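PDB 3CBW: YdhT protein from Bacillus subtilis, which hydrolyses internal beta-1,4-mannosidic linkages of mannan, galactomannan and glucomannan, as a secreted family 26 glycoside hydrolase. Local coordinates for residues S101-P109 / L329-G337; T265-V276 / Y298-W307. The protein carries 3 engineered substitutions. All coordinates share one frame; numbering follows the deposited sequence.

From the N terminus, helix 96-104 and the start of strand 108-114 supply the first half of contact 1; its partner, 329-337, starts some 220 residues later on the last residue of strand 328-329. The loop so closed takes in most of the parallel barrel, including both segments of contact 2, so the two contacts nest without crossing. Contact 2 closes a short loop: strand 271-278 leads through helix 287-297 to strand 301-306, its parallel neighbour. The centres of contacts 1 and 2 lie about 19 Å apart, their nearest atoms about 6 Å. Contact 1 ties an early helix-to-strand turn to the C-terminal part; contact 2 joins barrel strands whose ends carry the probable nucleophile and a probable substrate-binding residue.

Contact 1 of 2, residues S101-P109 / L329-G337; sequences SYWKNGGIP and LNKGEIWNG
K331 lies with its aliphatic chain and its charge across one face of the Y102 ring. CE sits over the ring centre, 3.6 Å from the centroid, as a CH-pi contact, and NZ follows over the same face in a cation-pi contact 3.9 Å from the centroid. With CG anti to the backbone N (chi1 -165°) and every later torsion extended, the chain is long enough to span the gap: CG passes G107 N, and CE, over the ring, also lies near N105 O. The ammonium also donates to a water, while the hydroxyl of Y102 bonds to P70 O.

Beside the lysine the backbones meet glycine to glycine: G332 N donates to G106 O at 2.9 Å in a nearly straight bond (173°), from above the carbonyl plane. G106 is the C-prime residue of the Schellman motif that ends helix 96-104, and G332 lies in the type II turn N330-E333. The positive phi of G106 by itself calls for glycine, and its CA lies close to G332.

Beyond the glycines, I334 CD1 presses on I108 CG1 at a tight 3.5 Å, and W335 points the edge of its indole at the face of W103 in an offset edge-to-face pair, planes at 84°. One water lies within bonding distance of W103 O and G107 O and receives a weak bond from W335 NE1; another connects G106 O with W335 N.

The contact thus joins the turn between helix 96-104 and strand 108-114 of the TIM barrel to the loop after strand 328-329. G106 O is gripped by an amide and a water, and the ammonium is met by the tyrosine face and a water, which would probably stabilise its charge.

Contact 2 of 2, residues T265-V276 / Y298-W307; sequences TALNKPFAFTEV and YPKTIYFLAW
F273 leaves the sheet on the face it shares with F304, and its ring reaches along T301 to Y298. CB lies 4.1 Å from F304 CB; CD2 passes T301 CG2, and CE2 comes near T301 OG1. CE2 and CZ form the leading edge, meeting the face of Y298 in an edge-to-face stack, centroids 5.1 Å apart and planes at 76°.

A272 CB stands over the Y303 ring centre, 3.5 Å from the centroid, and T274 CG2 touches Y303 OH, which a water joins to T274 O. With alanine instead of Y303, A272 CB would probably lose its aromatic cover and T274 O this water link.

Backbone bonds between the parallel strands run from I302 N to F271 O, F273 N to Y303 O and L305 N to F273 O; a beta bulge then shifts the register before V276 N reaches L305 O. At the bulge, the carboxylate of E275 lies over one face of W307, planes 20° apart, E275 CD 3.3 Å from W307 CZ3, while R172 and Y251 hold its oxygens. Joined by helix 287-297, the strands form a beta-alpha-beta unit of the TIM barrel, with the probable nucleophile E275 and the probable substrate-binding W307 at their C-terminal ends.

Contact 1 of 2, residues S101-P109 / L329-G337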
loop_
_atom_site.group_PDB
_atom_site.type_symbol
_atom_site.label_atom_id
_atom_site.label_comp_id
_atom_site.label_asym_id
_atom_site.label_seq_id
_atom_site.Cartn_x
_atom_site.Cartn_y
_atom_site.Cartn_z
ATOM N N SER A 101 4.048 15.056 -8.887
ATOM C CA SER A 101 5.381 15.638 -8.909
ATOM C C SER A 101 6.431 14.626 -8.490
ATOM O O SER A 101 7.551 14.630 -9.013
ATOM C CB SER A 101 5.448 16.855 -7.994
ATOM O OG SER A 101 4.568 17.872 -8.434
ATOM N N TYR A 102 6.066 13.747 -7.555
ATOM C CA TYR A 102 7.009 12.732 -7.094
ATOM C C TYR A 102 7.391 11.800 -8.233
ATOM O O TYR A 102 8.580 11.485 -8.408
ATOM C CB TYR A 102 6.462 11.936 -5.895
ATOM C CG TYR A 102 7.543 11.592 -4.896
ATOM C CD1 TYR A 102 8.144 10.338 -4.879
ATOM C CD2 TYR A 102 7.984 12.541 -3.977
ATOM C CE1 TYR A 102 9.154 10.041 -3.977
ATOM C CE2 TYR A 102 8.986 12.251 -3.062
ATOM C CZ TYR A 102 9.564 10.996 -3.064
ATOM O OH TYR A 102 10.569 10.739 -2.162
ATOM N N TRP A 103 6.398 11.383 -9.021
ATOM C CA TRP A 103 6.644 10.591 -10.227
ATOM C C TRP A 103 7.508 11.341 -11.240
ATOM O O TRP A 103 8.498 10.797 -11.760
ATOM C CB TRP A 103 5.328 10.163 -10.873
ATOM C CG TRP A 103 5.507 9.589 -12.246
ATOM C CD1 TRP A 103 5.239 10.208 -13.435
ATOM C CD2 TRP A 103 6.041 8.305 -12.572
ATOM N NE1 TRP A 103 5.558 9.377 -14.481
ATOM C CE2 TRP A 103 6.050 8.203 -13.978
ATOM C CE3 TRP A 103 6.497 7.219 -11.812
ATOM C CZ2 TRP A 103 6.516 7.075 -14.636
ATOM C CZ3 TRP A 103 6.954 6.096 -12.475
ATOM C CH2 TRP A 103 6.952 6.031 -13.876
ATOM N N LYS A 104 7.137 12.587 -11.533
ATOM C CA LYS A 104 7.912 13.427 -12.455
ATOM C C LYS A 104 9.381 13.497 -12.052
ATOM O O LYS A 104 10.271 13.478 -12.902
ATOM C CB LYS A 104 7.305 14.835 -12.493
ATOM C CG LYS A 104 8.067 15.868 -13.314
ATOM C CD LYS A 104 7.923 15.638 -14.808
ATOM C CE LYS A 104 8.440 16.831 -15.608
ATOM N NZ LYS A 104 7.497 17.989 -15.551
ATOM N N ASN A 105 9.627 13.551 -10.747
ATOM C CA ASN A 105 10.963 13.723 -10.199
ATOM C C ASN A 105 11.661 12.441 -9.758
ATOM O O ASN A 105 12.644 12.481 -9.011
ATOM C CB ASN A 105 10.945 14.766 -9.092
ATOM C CG ASN A 105 10.691 16.146 -9.629
ATOM O OD1 ASN A 105 11.442 16.648 -10.466
ATOM N ND2 ASN A 105 9.631 16.773 -9.164
ATOM N N GLY A 106 11.163 11.303 -10.241
ATOM C CA GLY A 106 11.931 10.061 -10.149
ATOM C C GLY A 106 11.544 9.071 -9.066
ATOM O O GLY A 106 12.317 8.160 -8.775
ATOM N N GLY A 107 10.362 9.230 -8.472
ATOM C CA GLY A 107 9.838 8.250 -7.523
ATOM C C GLY A 107 8.522 7.679 -8.017
ATOM O O GLY A 107 8.173 7.819 -9.199
ATOM N N ILE A 108 7.797 7.006 -7.121
ATOM C CA ILE A 108 6.503 6.397 -7.451
ATOM C C ILE A 108 5.539 6.654 -6.290
ATOM O O ILE A 108 5.897 6.459 -5.126
ATOM C CB ILE A 108 6.607 4.854 -7.655
ATOM C CG1 ILE A 108 7.582 4.460 -8.766
ATOM C CG2 ILE A 108 5.231 4.241 -7.944
ATOM C CD1 ILE A 108 7.895 2.955 -8.775
ATOM N N PRO A 109 4.317 7.116 -6.589
ATOM C CA PRO A 109 3.338 7.309 -5.514
ATOM C C PRO A 109 2.609 6.033 -5.109
ATOM O O PRO A 109 2.435 5.112 -5.912
ATOM C CB PRO A 109 2.375 8.338 -6.115
ATOM C CG PRO A 109 2.388 8.016 -7.582
ATOM C CD PRO A 109 3.800 7.558 -7.903
ATOM N N LEU A 329 17.192 1.136 -3.402
ATOM C CA LEU A 329 16.988 1.985 -4.555
ATOM C C LEU A 329 16.142 3.181 -4.130
ATOM O O LEU A 329 15.013 3.019 -3.648
ATOM C CB LEU A 329 16.305 1.162 -5.648
ATOM C CG LEU A 329 16.191 1.752 -7.049
ATOM C CD1 LEU A 329 15.977 0.648 -8.080
ATOM C CD2 LEU A 329 15.094 2.812 -7.146
ATOM N N ASN A 330 16.687 4.381 -4.322
ATOM C CA ASN A 330 16.067 5.607 -3.843
ATOM C C ASN A 330 15.510 6.457 -4.980
ATOM O O ASN A 330 15.670 6.122 -6.159
ATOM C CB ASN A 330 17.077 6.383 -2.994
ATOM C CG ASN A 330 17.497 5.597 -1.776
ATOM O OD1 ASN A 330 16.661 5.012 -1.093
ATOM N ND2 ASN A 330 18.789 5.549 -1.511
ATOM N N LYS A 331 14.808 7.528 -4.621
ATOM C CA LYS A 331 14.254 8.448 -5.599
ATOM C C LYS A 331 15.348 8.868 -6.576
ATOM O O LYS A 331 16.462 9.204 -6.164
ATOM C CB LYS A 331 13.694 9.677 -4.886
ATOM C CG LYS A 331 12.785 10.540 -5.749
ATOM C CD LYS A 331 12.443 11.849 -5.044
ATOM C CE LYS A 331 11.349 12.627 -5.786
ATOM N NZ LYS A 331 11.175 13.988 -5.184
ATOM N N GLY A 332 15.021 8.830 -7.863
ATOM C CA GLY A 332 15.970 9.197 -8.921
ATOM C C GLY A 332 16.716 8.015 -9.521
ATOM O O GLY A 332 17.495 8.191 -10.470
ATOM N N GLU A 333 16.506 6.813 -8.979
ATOM C CA GLU A 333 17.220 5.610 -9.439
ATOM C C GLU A 333 16.327 4.619 -10.195
ATOM O O GLU A 333 16.731 3.482 -10.453
ATOM C CB GLU A 333 17.927 4.918 -8.272
ATOM C CG GLU A 333 18.962 5.786 -7.583
ATOM C CD GLU A 333 19.813 4.994 -6.607
ATOM O OE1 GLU A 333 19.280 4.531 -5.582
ATOM O OE2 GLU A 333 21.027 4.823 -6.873
ATOM N N ILE A 334 15.130 5.050 -10.573
ATOM C CA ILE A 334 14.228 4.226 -11.380
ATOM C C ILE A 334 14.621 4.427 -12.839
ATOM O O ILE A 334 14.918 3.467 -13.550
ATOM C CB ILE A 334 12.740 4.586 -11.143
ATOM C CG1 ILE A 334 12.387 4.381 -9.663
ATOM C CG2 ILE A 334 11.833 3.743 -12.024
ATOM C CD1 ILE A 334 11.009 4.886 -9.260
ATOM N N TRP A 335 14.634 5.691 -13.256
ATOM C CA TRP A 335 15.058 6.094 -14.592
ATOM C C TRP A 335 16.480 6.619 -14.538
ATOM O O TRP A 335 16.890 7.250 -13.558
ATOM C CB TRP A 335 14.136 7.193 -15.137
ATOM C CG TRP A 335 12.682 6.845 -15.043
ATOM C CD1 TRP A 335 11.839 7.112 -13.999
ATOM C CD2 TRP A 335 11.905 6.133 -16.014
ATOM N NE1 TRP A 335 10.583 6.620 -14.269
ATOM C CE2 TRP A 335 10.595 6.015 -15.499
ATOM C CE3 TRP A 335 12.185 5.597 -17.279
ATOM C CZ2 TRP A 335 9.566 5.372 -16.201
ATOM C CZ3 TRP A 335 11.161 4.960 -17.977
ATOM C CH2 TRP A 335 9.869 4.852 -17.433
ATOM N N ASN A 336 17.235 6.333 -15.590
ATOM C CA ASN A 336 18.514 6.966 -15.820
ATOM C C ASN A 336 18.309 7.972 -16.943
ATOM O O ASN A 336 18.482 7.650 -18.123
ATOM C CB ASN A 336 19.567 5.919 -16.187
ATOM C CG ASN A 336 20.943 6.524 -16.409
ATOM O OD1 ASN A 336 21.210 7.668 -16.021
ATOM N ND2 ASN A 336 21.827 5.752 -17.035
ATOM N N GLY A 337 17.900 9.185 -16.576
ATOM C CA GLY A 337 17.537 10.203 -17.555
ATOM C C GLY A 337 16.399 9.707 -18.428
ATOM O O GLY A 337 15.308 9.425 -17.939
HETATM O O HOH W 1 9.685 8.187 -11.647
HETATM O O HOH W 2 9.071 15.626 -6.038
HETATM O O HOH W 3 14.115 7.640 -11.056
#

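Contact 2 of 2, residues T265-V276 / Y298-W307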
loop_
_atom_site.group_PDB
_atom_site.type_symbol
_atom_site.label_atom_id
_atom_site.label_comp_id
_atom_site.label_asym_id
_atom_site.label_seq_id
_atom_site.Cartn_x
_atom_site.Cartn_y
_atom_site.Cartn_z
ATOM N N THR A 265 5.077 -15.076 -1.073
ATOM C CA THR A 265 5.890 -15.247 -2.279
ATOM C C THR A 265 5.443 -16.480 -3.082
ATOM O O THR A 265 5.563 -16.496 -4.305
ATOM C CB THR A 265 7.405 -15.331 -1.985
ATOM O OG1 THR A 265 7.655 -16.385 -1.050
ATOM C CG2 THR A 265 7.931 -14.019 -1.426
ATOM N N ALA A 266 4.885 -17.469 -2.389
ATOM C CA ALA A 266 4.387 -18.693 -3.035
ATOM C C ALA A 266 3.215 -18.430 -3.997
ATOM O O ALA A 266 2.915 -19.255 -4.873
ATOM C CB ALA A 266 3.984 -19.710 -1.984
ATOM N N LEU A 267 2.558 -17.276 -3.844
ATOM C CA LEU A 267 1.462 -16.891 -4.735
ATOM C C LEU A 267 1.952 -16.449 -6.118
ATOM O O LEU A 267 1.153 -16.144 -7.003
ATOM C CB LEU A 267 0.621 -15.800 -4.065
ATOM C CG LEU A 267 -0.087 -16.234 -2.775
ATOM C CD1 LEU A 267 -0.821 -15.051 -2.129
ATOM C CD2 LEU A 267 -1.048 -17.400 -3.031
ATOM N N ASN A 268 3.266 -16.417 -6.307
ATOM C CA ASN A 268 3.871 -16.015 -7.579
ATOM C C ASN A 268 3.490 -14.585 -7.997
ATOM O O ASN A 268 3.140 -14.318 -9.146
ATOM C CB ASN A 268 3.567 -17.038 -8.693
ATOM C CG ASN A 268 4.530 -16.934 -9.866
ATOM O OD1 ASN A 268 5.693 -16.553 -9.701
ATOM N ND2 ASN A 268 4.049 -17.272 -11.058
ATOM N N LYS A 269 3.542 -13.677 -7.028
ATOM C CA LYS A 269 3.421 -12.244 -7.270
ATOM C C LYS A 269 4.612 -11.596 -6.587
ATOM O O LYS A 269 5.084 -12.111 -5.567
ATOM C CB LYS A 269 2.142 -11.683 -6.633
ATOM C CG LYS A 269 0.840 -12.272 -7.160
ATOM C CD LYS A 269 0.474 -11.738 -8.531
ATOM C CE LYS A 269 -0.850 -12.310 -9.011
ATOM N NZ LYS A 269 -1.271 -11.621 -10.281
ATOM N N PRO A 270 5.103 -10.462 -7.119
ATOM C CA PRO A 270 6.159 -9.732 -6.425
ATOM C C PRO A 270 5.721 -9.402 -5.000
ATOM O O PRO A 270 4.535 -9.129 -4.755
ATOM C CB PRO A 270 6.336 -8.465 -7.278
ATOM C CG PRO A 270 5.933 -8.898 -8.637
ATOM C CD PRO A 270 4.753 -9.817 -8.396
ATOM N N PHE A 271 6.688 -9.408 -4.084
ATOM C CA PHE A 271 6.461 -9.243 -2.654
ATOM C C PHE A 271 7.086 -7.940 -2.147
ATOM O O PHE A 271 8.197 -7.592 -2.545
ATOM C CB PHE A 271 7.083 -10.434 -1.896
ATOM C CG PHE A 271 7.046 -10.281 -0.401
ATOM C CD1 PHE A 271 5.961 -10.740 0.334
ATOM C CD2 PHE A 271 8.078 -9.627 0.272
ATOM C CE1 PHE A 271 5.924 -10.547 1.708
ATOM C CE2 PHE A 271 8.035 -9.424 1.637
ATOM C CZ PHE A 271 6.976 -9.889 2.353
ATOM N N ALA A 272 6.381 -7.252 -1.255
ATOM C CA ALA A 272 6.904 -6.035 -0.636
ATOM C C ALA A 272 6.560 -5.966 0.838
ATOM O O ALA A 272 5.618 -6.620 1.295
ATOM C CB ALA A 272 6.350 -4.811 -1.348
ATOM N N PHE A 273 7.354 -5.210 1.587
ATOM C CA PHE A 273 6.963 -4.802 2.936
ATOM C C PHE A 273 6.166 -3.513 2.828
ATOM O O PHE A 273 6.715 -2.412 2.735
ATOM C CB PHE A 273 8.183 -4.657 3.851
ATOM C CG PHE A 273 8.680 -5.981 4.357
ATOM C CD1 PHE A 273 7.921 -6.698 5.278
ATOM C CD2 PHE A 273 9.836 -6.554 3.869
ATOM C CE1 PHE A 273 8.322 -7.945 5.726
ATOM C CE2 PHE A 273 10.255 -7.807 4.333
ATOM C CZ PHE A 273 9.482 -8.500 5.250
ATOM N N THR A 274 4.854 -3.686 2.739
ATOM C CA THR A 274 3.949 -2.630 2.327
ATOM C C THR A 274 3.720 -1.570 3.403
ATOM O O THR A 274 3.275 -0.473 3.082
ATOM C CB THR A 274 2.641 -3.249 1.827
ATOM O OG1 THR A 274 2.224 -4.266 2.740
ATOM C CG2 THR A 274 2.854 -3.884 0.463
ATOM N N GLU A 275 4.016 -1.908 4.659
ATOM C CA GLU A 275 4.177 -0.963 5.781
ATOM C C GLU A 275 5.227 -1.544 6.687
ATOM O O GLU A 275 5.302 -2.766 6.874
ATOM C CB GLU A 275 2.924 -0.805 6.626
ATOM C CG GLU A 275 1.846 -0.041 5.970
ATOM C CD GLU A 275 0.740 0.436 6.924
ATOM O OE1 GLU A 275 0.936 0.572 8.151
ATOM O OE2 GLU A 275 -0.354 0.680 6.430
ATOM N N VAL A 276 6.060 -0.691 7.258
ATOM C CA VAL A 276 7.029 -1.143 8.256
ATOM C C VAL A 276 7.196 -0.079 9.322
ATOM O O VAL A 276 7.123 1.117 9.046
ATOM C CB VAL A 276 8.420 -1.536 7.635
ATOM C CG1 VAL A 276 9.025 -0.428 6.859
ATOM C CG2 VAL A 276 9.419 -1.970 8.707
ATOM N N TYR A 298 14.464 -12.273 3.410
ATOM C CA TYR A 298 13.356 -11.856 2.534
ATOM C C TYR A 298 13.876 -11.287 1.206
ATOM O O TYR A 298 13.499 -10.186 0.807
ATOM C CB TYR A 298 12.446 -10.821 3.244
ATOM C CG TYR A 298 12.259 -11.027 4.739
ATOM C CD1 TYR A 298 11.562 -12.130 5.250
ATOM C CD2 TYR A 298 12.764 -10.099 5.648
ATOM C CE1 TYR A 298 11.393 -12.301 6.632
ATOM C CE2 TYR A 298 12.597 -10.264 7.023
ATOM C CZ TYR A 298 11.926 -11.369 7.504
ATOM O OH TYR A 298 11.768 -11.535 8.872
ATOM N N PRO A 299 14.733 -12.033 0.492
ATOM C CA PRO A 299 15.408 -11.424 -0.649
ATOM C C PRO A 299 14.511 -11.008 -1.823
ATOM O O PRO A 299 14.908 -10.141 -2.606
ATOM C CB PRO A 299 16.424 -12.499 -1.075
ATOM C CG PRO A 299 15.805 -13.769 -0.610
ATOM C CD PRO A 299 15.179 -13.423 0.701
ATOM N N LYS A 300 13.325 -11.609 -1.939
ATOM C CA LYS A 300 12.396 -11.247 -3.022
ATOM C C LYS A 300 11.674 -9.913 -2.788
ATOM O O LYS A 300 10.943 -9.447 -3.660
ATOM C CB LYS A 300 11.380 -12.362 -3.266
ATOM C CG LYS A 300 11.984 -13.637 -3.832
ATOM C CD LYS A 300 10.896 -14.665 -4.048
ATOM C CE LYS A 300 11.413 -15.864 -4.812
ATOM N NZ LYS A 300 10.283 -16.791 -5.093
ATOM N N THR A 301 11.883 -9.302 -1.626
ATOM C CA THR A 301 11.304 -7.987 -1.336
ATOM C C THR A 301 11.678 -6.971 -2.415
ATOM O O THR A 301 12.862 -6.773 -2.719
ATOM C CB THR A 301 11.817 -7.459 0.011
ATOM O OG1 THR A 301 11.444 -8.370 1.046
ATOM C CG2 THR A 301 11.220 -6.101 0.321
ATOM N N ILE A 302 10.672 -6.319 -2.988
ATOM C CA ILE A 302 10.917 -5.289 -4.000
ATOM C C ILE A 302 10.820 -3.854 -3.482
ATOM O O ILE A 302 11.310 -2.946 -4.134
ATOM C CB ILE A 302 10.022 -5.461 -5.255
ATOM C CG1 ILE A 302 8.538 -5.284 -4.930
ATOM C CG2 ILE A 302 10.324 -6.809 -5.935
ATOM C CD1 ILE A 302 7.681 -5.043 -6.170
ATOM N N TYR A 303 10.176 -3.646 -2.333
ATOM C CA TYR A 303 10.126 -2.327 -1.718
ATOM C C TYR A 303 9.753 -2.436 -0.262
ATOM O O TYR A 303 9.224 -3.455 0.181
ATOM C CB TYR A 303 9.184 -1.369 -2.464
ATOM C CG TYR A 303 7.680 -1.434 -2.242
ATOM C CD1 TYR A 303 7.091 -0.860 -1.113
ATOM C CD2 TYR A 303 6.838 -1.915 -3.236
ATOM C CE1 TYR A 303 5.695 -0.843 -0.953
ATOM C CE2 TYR A 303 5.451 -1.893 -3.089
ATOM C CZ TYR A 303 4.894 -1.353 -1.954
ATOM O OH TYR A 303 3.521 -1.315 -1.827
ATOM N N PHE A 304 10.062 -1.380 0.488
ATOM C CA PHE A 304 9.486 -1.191 1.820
ATOM C C PHE A 304 8.883 0.201 1.909
ATOM O O PHE A 304 9.327 1.120 1.207
ATOM C CB PHE A 304 10.527 -1.401 2.930
ATOM C CG PHE A 304 11.627 -0.368 2.957
ATOM C CD1 PHE A 304 11.451 0.842 3.625
ATOM C CD2 PHE A 304 12.833 -0.612 2.321
ATOM C CE1 PHE A 304 12.464 1.794 3.645
ATOM C CE2 PHE A 304 13.855 0.329 2.334
ATOM C CZ PHE A 304 13.671 1.530 3.001
ATOM N N LEU A 305 7.874 0.352 2.768
ATOM C CA LEU A 305 7.267 1.658 3.009
ATOM C C LEU A 305 7.211 1.872 4.507
ATOM O O LEU A 305 6.368 1.291 5.194
ATOM C CB LEU A 305 5.856 1.757 2.397
ATOM C CG LEU A 305 5.183 3.130 2.529
ATOM C CD1 LEU A 305 5.333 3.906 1.257
ATOM C CD2 LEU A 305 3.700 3.032 2.915
ATOM N N ALA A 306 8.157 2.642 5.016
ATOM C CA ALA A 306 8.187 2.936 6.435
ATOM C C ALA A 306 7.150 3.989 6.748
ATOM O O ALA A 306 6.918 4.902 5.950
ATOM C CB ALA A 306 9.572 3.389 6.858
ATOM N N TRP A 307 6.512 3.871 7.904
ATOM C CA TRP A 307 5.517 4.872 8.274
ATOM C C TRP A 307 6.194 6.182 8.707
ATOM O O TRP A 307 7.421 6.283 8.734
ATOM C CB TRP A 307 4.570 4.319 9.339
ATOM C CG TRP A 307 3.130 4.729 9.165
ATOM C CD1 TRP A 307 2.373 5.494 10.024
ATOM C CD2 TRP A 307 2.266 4.390 8.065
ATOM N NE1 TRP A 307 1.101 5.647 9.519
ATOM C CE2 TRP A 307 1.002 4.970 8.332
ATOM C CE3 TRP A 307 2.438 3.652 6.883
ATOM C CZ2 TRP A 307 -0.086 4.835 7.462
ATOM C CZ3 TRP A 307 1.348 3.535 6.009
ATOM C CH2 TRP A 307 0.104 4.116 6.316
HETATM O O HOH W 4 7.651 -15.339 -5.640
HETATM O O HOH W 5 9.918 -17.577 -2.134
HETATM O O HOH W 6 9.189 -10.441 -5.390
HETATM O O HOH W 7 2.755 -0.019 0.395
#